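PDB 6TGF: exopolysaccharide biosynthesis protein from Pantoea stewartii subsp. stewartii DC283, which modifies the glycan biofilm of the bacterium, probably as a hydrolase of its exopolysaccharide, and has a bacteriophage tailspike-like parallel beta-helix fold. Local coordinates for the interface of chains A and B. Sequence-based numbering; all coordinates share one arbitrary frame. Chains: chain A/B, Exopolysaccharide biosynthesis protein.

Contact 1: the interface of chains A and B. Residues chain A 573-574, 576-578; chain B 677, 679, 692-694.
B:Arg679 reaches across to the backbone of chain A and takes hold of the carbonyl oxygen of A:Thr573. The grip is end-on and both terminal nitrogens share that one oxygen. NH1 of B:Arg679 lies 2.8 Å from O of A:Thr573, and NH2 of B:Arg679 is equally near to it. The oxygen sits in the guanidinium plane, but both bonds are bent, 141° and 144° at the hydrogens. CG of B:Arg679 is anti to its carbonyl carbon (chi1 -56°), and the chain then runs extended to NE, which carries the guanidinium over to chain A.

A salt bridge within chain B fixes the rotation of this group. B:Glu693 pairs side-on with it. OE2 of B:Glu693 is 2.9 Å from NH2 of B:Arg679 and is met on its syn side. OE1 of B:Glu693 accepts from NE of B:Arg679 at 3.2 Å, with NE above the carboxylate plane. The charge of the arginine is thus probably balanced inside its own chain. OE1 of B:Glu693 also takes a weak bond from the backbone N of A:Leu578.

Apolar contacts flank the polar core. CG of B:Pro677 and CB of A:Leu578 sit on opposite guanidinium faces, each toward the rim; CB of A:Leu578 is 3.9 Å from NE of B:Arg679. A:Pro577 lies over the B:Glu693 carboxylate, with CA of A:Pro577 3.7 Å from CD of B:Glu693. Its ring also meets the amide of B:Gln694, which it crosses obliquely. CB of A:Asp574 touches CG of B:Pro677 at 3.8 Å.

This patch of the interface between two protein copies probably helps to join subunits. All its residues are in loops. The chain A segment lies between strands 558-564 and 589-597. The chain B residues border strands 680-683 and 688-691 in the C-terminal part.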
# COMPACT_ATOMS: atom_id res chain seq x y z
N THR A 573 -37.97 -14.55 41.74
CA THR A 573 -37.46 -15.93 41.45
C THR A 573 -36.75 -16.49 42.69
O THR A 573 -36.62 -17.72 42.77
CB THR A 573 -36.54 -15.96 40.23
OG1 THR A 573 -35.47 -15.04 40.44
CG2 THR A 573 -37.26 -15.64 38.94
N ASP A 574 -36.32 -15.62 43.61
CA ASP A 574 -35.67 -16.00 44.89
C ASP A 574 -36.62 -15.71 46.06
O ASP A 574 -36.16 -15.77 47.22
CB ASP A 574 -34.31 -15.30 45.06
CG ASP A 574 -34.38 -13.78 45.05
OD1 ASP A 574 -35.40 -13.23 44.58
OD2 ASP A 574 -33.40 -13.15 45.52
N GLU A 576 -39.48 -17.58 46.57
CA GLU A 576 -39.86 -18.96 46.97
C GLU A 576 -38.79 -19.94 46.49
O GLU A 576 -38.11 -19.68 45.50
CB GLU A 576 -41.23 -19.33 46.40
CG GLU A 576 -41.25 -19.40 44.88
CD GLU A 576 -42.63 -19.55 44.26
OE1 GLU A 576 -42.72 -20.19 43.19
OE2 GLU A 576 -43.60 -19.02 44.82
N PRO A 577 -38.61 -21.09 47.17
CA PRO A 577 -37.74 -22.15 46.66
C PRO A 577 -38.41 -22.90 45.50
O PRO A 577 -39.61 -23.10 45.54
CB PRO A 577 -37.53 -23.07 47.88
CG PRO A 577 -38.78 -22.86 48.72
CD PRO A 577 -39.22 -21.44 48.46
N LEU A 578 -37.62 -23.29 44.49
CA LEU A 578 -38.10 -24.01 43.28
C LEU A 578 -38.58 -25.41 43.69
O LEU A 578 -37.79 -26.16 44.28
CB LEU A 578 -36.96 -24.11 42.25
CG LEU A 578 -37.34 -24.73 40.91
CD1 LEU A 578 -38.08 -23.72 40.03
CD2 LEU A 578 -36.12 -25.27 40.19
N PRO B 677 -29.65 -18.41 44.43
CA PRO B 677 -30.14 -19.75 44.78
C PRO B 677 -29.44 -20.86 43.98
O PRO B 677 -29.30 -20.72 42.78
CB PRO B 677 -31.63 -19.72 44.43
CG PRO B 677 -31.99 -18.25 44.35
CD PRO B 677 -30.72 -17.56 43.91
N ARG B 679 -29.62 -24.06 42.14
CA ARG B 679 -30.67 -24.82 41.41
C ARG B 679 -30.12 -25.33 40.07
O ARG B 679 -29.24 -24.65 39.50
CB ARG B 679 -31.89 -23.94 41.11
CG ARG B 679 -32.52 -23.28 42.32
CD ARG B 679 -33.48 -22.18 41.89
NE ARG B 679 -34.10 -21.50 43.02
CZ ARG B 679 -34.90 -20.45 42.92
NH1 ARG B 679 -35.19 -19.94 41.73
NH2 ARG B 679 -35.42 -19.90 44.00
N ASN B 692 -33.12 -28.03 44.29
CA ASN B 692 -33.50 -26.71 44.86
C ASN B 692 -32.47 -26.29 45.91
O ASN B 692 -31.61 -27.12 46.27
CB ASN B 692 -34.94 -26.72 45.40
CG ASN B 692 -35.12 -27.44 46.71
OD1 ASN B 692 -34.17 -27.99 47.27
ND2 ASN B 692 -36.34 -27.45 47.22
N GLU B 693 -32.57 -25.04 46.38
CA GLU B 693 -31.59 -24.39 47.31
C GLU B 693 -31.74 -24.96 48.72
O GLU B 693 -30.80 -24.77 49.52
CB GLU B 693 -31.77 -22.87 47.32
CG GLU B 693 -33.14 -22.39 47.76
CD GLU B 693 -34.09 -22.06 46.62
OE1 GLU B 693 -34.41 -22.97 45.83
OE2 GLU B 693 -34.50 -20.89 46.52
N GLN B 694 -32.86 -25.62 49.02
CA GLN B 694 -33.09 -26.33 50.31
C GLN B 694 -32.27 -27.63 50.32
O GLN B 694 -32.06 -28.17 51.43
CB GLN B 694 -34.59 -26.59 50.52
CG GLN B 694 -35.35 -25.35 50.94
CD GLN B 694 -36.85 -25.50 50.79
OE1 GLN B 694 -37.34 -26.13 49.86
NE2 GLN B 694 -37.59 -24.91 51.71

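Contact 2: the interface of chains A and B. Residues chain A 566, 568-569, 573, 587, 638; chain B 558, 595-598.
In this tailspike-like protein the end of chain B strand 589-597 and the loop residue after it meet chain A loops in the C-terminal part. B:Gln596 and B:Lys598 carry the contact. CG of B:Gln596 is anti to its backbone N (chi1 -168°), and its extended chain brings the amide to A:Gln566. The two glutamines come tip to tip with their amide planes stacked, 22° apart. CD of A:Gln566 is 3.5 Å from CD of B:Gln596.

The amide of B:Gln596 is held at both ends. NE2 of B:Gln596 donates to the backbone O of A:Gln568 at 3.2 Å, with the acceptor in the amide plane and 151° at the hydrogen. OE1 of B:Gln596 accepts from NZ of B:Lys598 at 2.7 Å, in the plane of the amide carbonyl. These two bonds should fix which way the amide is turned.

B:Lys598 bends at its second torsion, and its terminal amine reaches back beside B:Gln596 and on to chain A. NZ of B:Lys598 donates to the hydroxyl OG1 of A:Thr587 at 3.1 Å, tip to tip. On the chain A side OG1 of A:Thr587 is also hydrogen-bonded to OG1 of A:Thr573, at 3.0 Å, which helps to position it. The methyl CG2 of A:Thr573 lies near NZ of B:Lys598. The methyl CG2 of A:Thr587 lies 3.9 Å from CB of B:Gln596. CB of A:Phe569 also approaches the B:Gln596 amide.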
# COMPACT_ATOMS: atom_id res chain seq x y z
N GLN A 566 -34.60 -17.44 28.39
CA GLN A 566 -35.74 -18.03 29.13
C GLN A 566 -37.03 -17.29 28.77
O GLN A 566 -36.95 -16.16 28.23
CB GLN A 566 -35.48 -17.96 30.64
CG GLN A 566 -35.65 -16.57 31.24
CD GLN A 566 -35.27 -16.53 32.70
OE1 GLN A 566 -34.10 -16.47 33.04
NE2 GLN A 566 -36.27 -16.57 33.56
N GLN A 568 -40.48 -15.63 30.71
CA GLN A 568 -40.68 -14.86 31.97
C GLN A 568 -39.47 -13.95 32.21
O GLN A 568 -38.32 -14.40 32.00
CB GLN A 568 -40.88 -15.77 33.18
CG GLN A 568 -41.99 -16.79 33.01
CD GLN A 568 -43.31 -16.14 32.68
OE1 GLN A 568 -43.89 -16.38 31.61
NE2 GLN A 568 -43.79 -15.30 33.57
N PHE A 569 -39.72 -12.71 32.64
CA PHE A 569 -38.70 -11.72 33.07
C PHE A 569 -39.21 -10.95 34.29
O PHE A 569 -38.76 -9.81 34.52
CB PHE A 569 -38.35 -10.79 31.91
CG PHE A 569 -39.54 -10.15 31.24
CD1 PHE A 569 -40.08 -8.97 31.72
CD2 PHE A 569 -40.13 -10.73 30.12
CE1 PHE A 569 -41.18 -8.38 31.11
CE2 PHE A 569 -41.22 -10.14 29.51
CZ PHE A 569 -41.74 -8.97 30.00
N THR A 573 -37.97 -14.55 41.74
CA THR A 573 -37.46 -15.93 41.45
C THR A 573 -36.75 -16.49 42.69
O THR A 573 -36.62 -17.72 42.77
CB THR A 573 -36.54 -15.96 40.23
OG1 THR A 573 -35.47 -15.04 40.44
CG2 THR A 573 -37.26 -15.64 38.94
N THR A 587 -34.57 -18.45 37.44
CA THR A 587 -33.76 -17.65 36.49
C THR A 587 -32.82 -18.60 35.75
O THR A 587 -32.28 -19.53 36.40
CB THR A 587 -33.01 -16.52 37.22
OG1 THR A 587 -33.98 -15.72 37.89
CG2 THR A 587 -32.19 -15.66 36.28
N PRO A 638 -38.51 -12.50 26.26
CA PRO A 638 -38.09 -11.14 25.92
C PRO A 638 -36.92 -11.09 24.92
O PRO A 638 -36.89 -10.18 24.11
CB PRO A 638 -37.66 -10.57 27.28
CG PRO A 638 -37.16 -11.78 28.04
CD PRO A 638 -38.04 -12.92 27.58
N SER B 558 -30.72 -12.01 29.15
CA SER B 558 -30.19 -13.19 29.87
C SER B 558 -28.67 -13.29 29.69
O SER B 558 -28.20 -13.12 28.55
CB SER B 558 -30.87 -14.46 29.43
OG SER B 558 -32.14 -14.60 30.05
N VAL B 595 -27.96 -15.18 35.00
CA VAL B 595 -28.36 -13.80 35.40
C VAL B 595 -29.28 -13.25 34.32
O VAL B 595 -28.87 -13.26 33.14
CB VAL B 595 -27.13 -12.89 35.61
CG1 VAL B 595 -27.52 -11.47 35.98
CG2 VAL B 595 -26.16 -13.46 36.64
N GLN B 596 -30.49 -12.81 34.70
CA GLN B 596 -31.45 -12.13 33.79
C GLN B 596 -31.86 -10.80 34.42
O GLN B 596 -32.21 -10.79 35.61
CB GLN B 596 -32.69 -13.00 33.54
CG GLN B 596 -33.57 -12.47 32.41
CD GLN B 596 -34.94 -13.10 32.38
OE1 GLN B 596 -35.53 -13.43 33.41
NE2 GLN B 596 -35.48 -13.26 31.18
N ARG B 597 -31.82 -9.72 33.63
CA ARG B 597 -32.42 -8.41 34.01
C ARG B 597 -33.94 -8.58 34.04
O ARG B 597 -34.51 -8.93 32.99
CB ARG B 597 -32.01 -7.29 33.05
CG ARG B 597 -32.58 -5.93 33.42
CD ARG B 597 -32.24 -4.82 32.45
NE ARG B 597 -33.19 -3.72 32.56
CZ ARG B 597 -33.14 -2.59 31.85
NH1 ARG B 597 -32.17 -2.39 30.97
NH2 ARG B 597 -34.06 -1.66 32.04
N LYS B 598 -34.56 -8.35 35.20
CA LYS B 598 -36.03 -8.46 35.40
C LYS B 598 -36.67 -7.10 35.09
O LYS B 598 -35.95 -6.21 34.60
CB LYS B 598 -36.33 -8.92 36.84
CG LYS B 598 -35.60 -10.18 37.27
CD LYS B 598 -35.87 -11.38 36.38
CE LYS B 598 -35.27 -12.66 36.92
NZ LYS B 598 -35.64 -13.83 36.08

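Contacts 1 and 2 lie about 15 Å apart, measured between the centres of their C-alpha atoms. A:Thr573 belongs to both. Its backbone oxygen serves contact 1, while its side chain serves contact 2. On chain A both draw on the segment between strands 558-564 and 589-597. On chain B they use separate stretches, 558 with 595-598 and 677-694. One chain A loop region therefore touches two parts of its neighbour. The deposited assembly holds three copies, in keeping with trimeric tailspikes, so these contacts plausibly help to join the subunits of a biological trimer.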